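Local coordinates for lysine cyclodeaminase (PDB 5YU3), which probably converts L-lysine to L-pipecolic acid with loss of ammonia, with NAD bound, and recognises L-lysine, L-ornithine and L-2,4-diaminobutyric acid, at residues A202-T207 against H227-A232. Sequence-based numbering, arbitrary orientation.
Sequences ADVIST and HLHINA. With NA (sodium ion), chain E.
Strands 204-207 and 229-232 run parallel, their axes 14° apart, with Ile205 N donating to His229 O (2.8 Å) and Ile205 O accepting from Asn231 N (2.7 Å); Thr207 N to Asn231 O continues the pattern. At the entry to the pair, His227 NE2 donates to Asp203 OD1 at 2.7 Å, nearly straight and in the ring plane, reaching the anti side, 22° out of the plane of a carboxylate that Arg225 also salt-bridges. A water donates to both Asp203 O and His227 O. These are neighbouring central strands of the parallel, Rossmann-type sheet of the NAD-binding domain, and at its C-terminal edge Ala232 O binds the sodium ion at 2.8 Å, with Gly234, Asp300 and Ser301 completing the site. On one face Leu228 CD1 packs against Ile205 CG1 at 3.8 Å. On the other, beneath helix 115-133, Asn231 ND2 donates to Ser206 OG (3.3 Å), itself bonded to Gln153, while OD1 accepts His229 NE2 (2.9 Å) from above its carbonyl plane; Ser297 OG bonds His229 ND1, so both ring nitrogens are held. With CG anti to the carbonyl carbon (chi1 -54°), the amide lies between both partners. A leucine in place of Asn231 would probably strand His229 NE2 without its acceptor and cost Ser206 an amide donor.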
loop_
_atom_site.group_PDB
_atom_site.type_symbol
_atom_site.label_atom_id
_atom_site.label_comp_id
_atom_site.label_asym_id
_atom_site.label_seq_id
_atom_site.Cartn_x
_atom_site.Cartn_y
_atom_site.Cartn_z
ATOM N N ALA A 202 7.276 -34.275 19.157
ATOM C CA ALA A 202 7.807 -33.670 17.938
ATOM C C ALA A 202 9.254 -33.226 18.108
ATOM O O ALA A 202 9.672 -32.777 19.181
ATOM C CB ALA A 202 6.946 -32.475 17.515
ATOM N N ASP A 203 10.017 -33.335 17.019
ATOM C CA ASP A 203 11.349 -32.745 16.937
ATOM C C ASP A 203 11.314 -31.292 16.479
ATOM O O ASP A 203 12.168 -30.490 16.877
ATOM C CB ASP A 203 12.222 -33.539 15.964
ATOM C CG ASP A 203 12.376 -34.988 16.371
ATOM O OD1 ASP A 203 12.827 -35.232 17.511
ATOM O OD2 ASP A 203 12.043 -35.875 15.550
ATOM N N VAL A 204 10.357 -30.948 15.631
ATOM C CA VAL A 204 10.163 -29.582 15.160
ATOM C C VAL A 204 8.659 -29.359 15.080
ATOM O O VAL A 204 7.908 -30.287 14.774
ATOM C CB VAL A 204 10.876 -29.366 13.805
ATOM C CG1 VAL A 204 10.548 -30.496 12.851
ATOM C CG2 VAL A 204 10.521 -28.002 13.197
ATOM N N ILE A 205 8.206 -28.154 15.415
ATOM C CA ILE A 205 6.785 -27.823 15.388
ATOM C C ILE A 205 6.627 -26.532 14.600
ATOM O O ILE A 205 7.466 -25.634 14.716
ATOM C CB ILE A 205 6.199 -27.660 16.811
ATOM C CG1 ILE A 205 6.179 -29.008 17.547
ATOM C CG2 ILE A 205 4.779 -27.048 16.779
ATOM C CD1 ILE A 205 5.853 -28.897 19.041
ATOM N N SER A 206 5.567 -26.440 13.797
ATOM C CA SER A 206 5.089 -25.161 13.276
ATOM C C SER A 206 3.691 -24.900 13.819
ATOM O O SER A 206 2.806 -25.756 13.709
ATOM C CB SER A 206 5.062 -25.135 11.731
ATOM O OG SER A 206 6.366 -25.123 11.200
ATOM N N THR A 207 3.489 -23.722 14.412
ATOM C CA THR A 207 2.157 -23.264 14.780
ATOM C C THR A 207 1.709 -22.232 13.755
ATOM O O THR A 207 2.446 -21.288 13.461
ATOM C CB THR A 207 2.115 -22.671 16.200
ATOM O OG1 THR A 207 2.920 -21.487 16.276
ATOM C CG2 THR A 207 2.641 -23.684 17.218
ATOM N N HIS A 227 15.617 -30.752 22.389
ATOM C CA HIS A 227 16.120 -30.133 21.165
ATOM C C HIS A 227 15.035 -29.465 20.334
ATOM O O HIS A 227 15.330 -29.007 19.223
ATOM C CB HIS A 227 16.818 -31.182 20.310
ATOM C CG HIS A 227 15.940 -32.343 19.964
ATOM N ND1 HIS A 227 15.748 -33.412 20.816
ATOM C CD2 HIS A 227 15.173 -32.588 18.874
ATOM C CE1 HIS A 227 14.915 -34.274 20.258
ATOM N NE2 HIS A 227 14.556 -33.801 19.076
ATOM N N LEU A 228 13.799 -29.404 20.835
ATOM C CA LEU A 228 12.667 -28.936 20.033
ATOM C C LEU A 228 12.939 -27.575 19.398
ATOM O O LEU A 228 13.448 -26.654 20.051
ATOM C CB LEU A 228 11.404 -28.860 20.903
ATOM C CG LEU A 228 10.180 -28.173 20.274
ATOM C CD1 LEU A 228 9.693 -28.949 19.034
ATOM C CD2 LEU A 228 9.052 -28.015 21.269
ATOM N N HIS A 229 12.612 -27.461 18.112
ATOM C CA HIS A 229 12.543 -26.174 17.431
ATOM C C HIS A 229 11.106 -25.881 17.023
ATOM O O HIS A 229 10.435 -26.741 16.442
ATOM C CB HIS A 229 13.429 -26.136 16.186
ATOM C CG HIS A 229 13.251 -24.876 15.409
ATOM N ND1 HIS A 229 13.616 -23.646 15.912
ATOM C CD2 HIS A 229 12.690 -24.640 14.196
ATOM C CE1 HIS A 229 13.310 -22.706 15.032
ATOM N NE2 HIS A 229 12.753 -23.283 13.981
ATOM N N ILE A 230 10.645 -24.660 17.295
ATOM C CA ILE A 230 9.294 -24.238 16.943
ATOM C C ILE A 230 9.382 -23.098 15.941
ATOM O O ILE A 230 10.074 -22.106 16.194
ATOM C CB ILE A 230 8.488 -23.778 18.169
ATOM C CG1 ILE A 230 8.482 -24.848 19.263
ATOM C CG2 ILE A 230 7.051 -23.399 17.738
ATOM C CD1 ILE A 230 7.772 -24.391 20.545
ATOM N N ASN A 231 8.670 -23.232 14.816
ATOM C CA ASN A 231 8.399 -22.094 13.939
ATOM C C ASN A 231 7.047 -21.528 14.351
ATOM O O ASN A 231 6.010 -22.165 14.141
ATOM C CB ASN A 231 8.400 -22.505 12.463
ATOM C CG ASN A 231 9.663 -23.225 12.060
ATOM O OD1 ASN A 231 10.744 -22.637 12.002
ATOM N ND2 ASN A 231 9.535 -24.522 11.775
ATOM N N ALA A 232 7.060 -20.353 14.981
ATOM C CA ALA A 232 5.834 -19.687 15.413
ATOM C C ALA A 232 5.390 -18.774 14.274
ATOM O O ALA A 232 5.951 -17.697 14.066
ATOM C CB ALA A 232 6.073 -18.923 16.712
HETATM NA NA NA E . 4.787 -15.296 15.041
HETATM O O HOH W 1 15.017 -29.966 16.674
#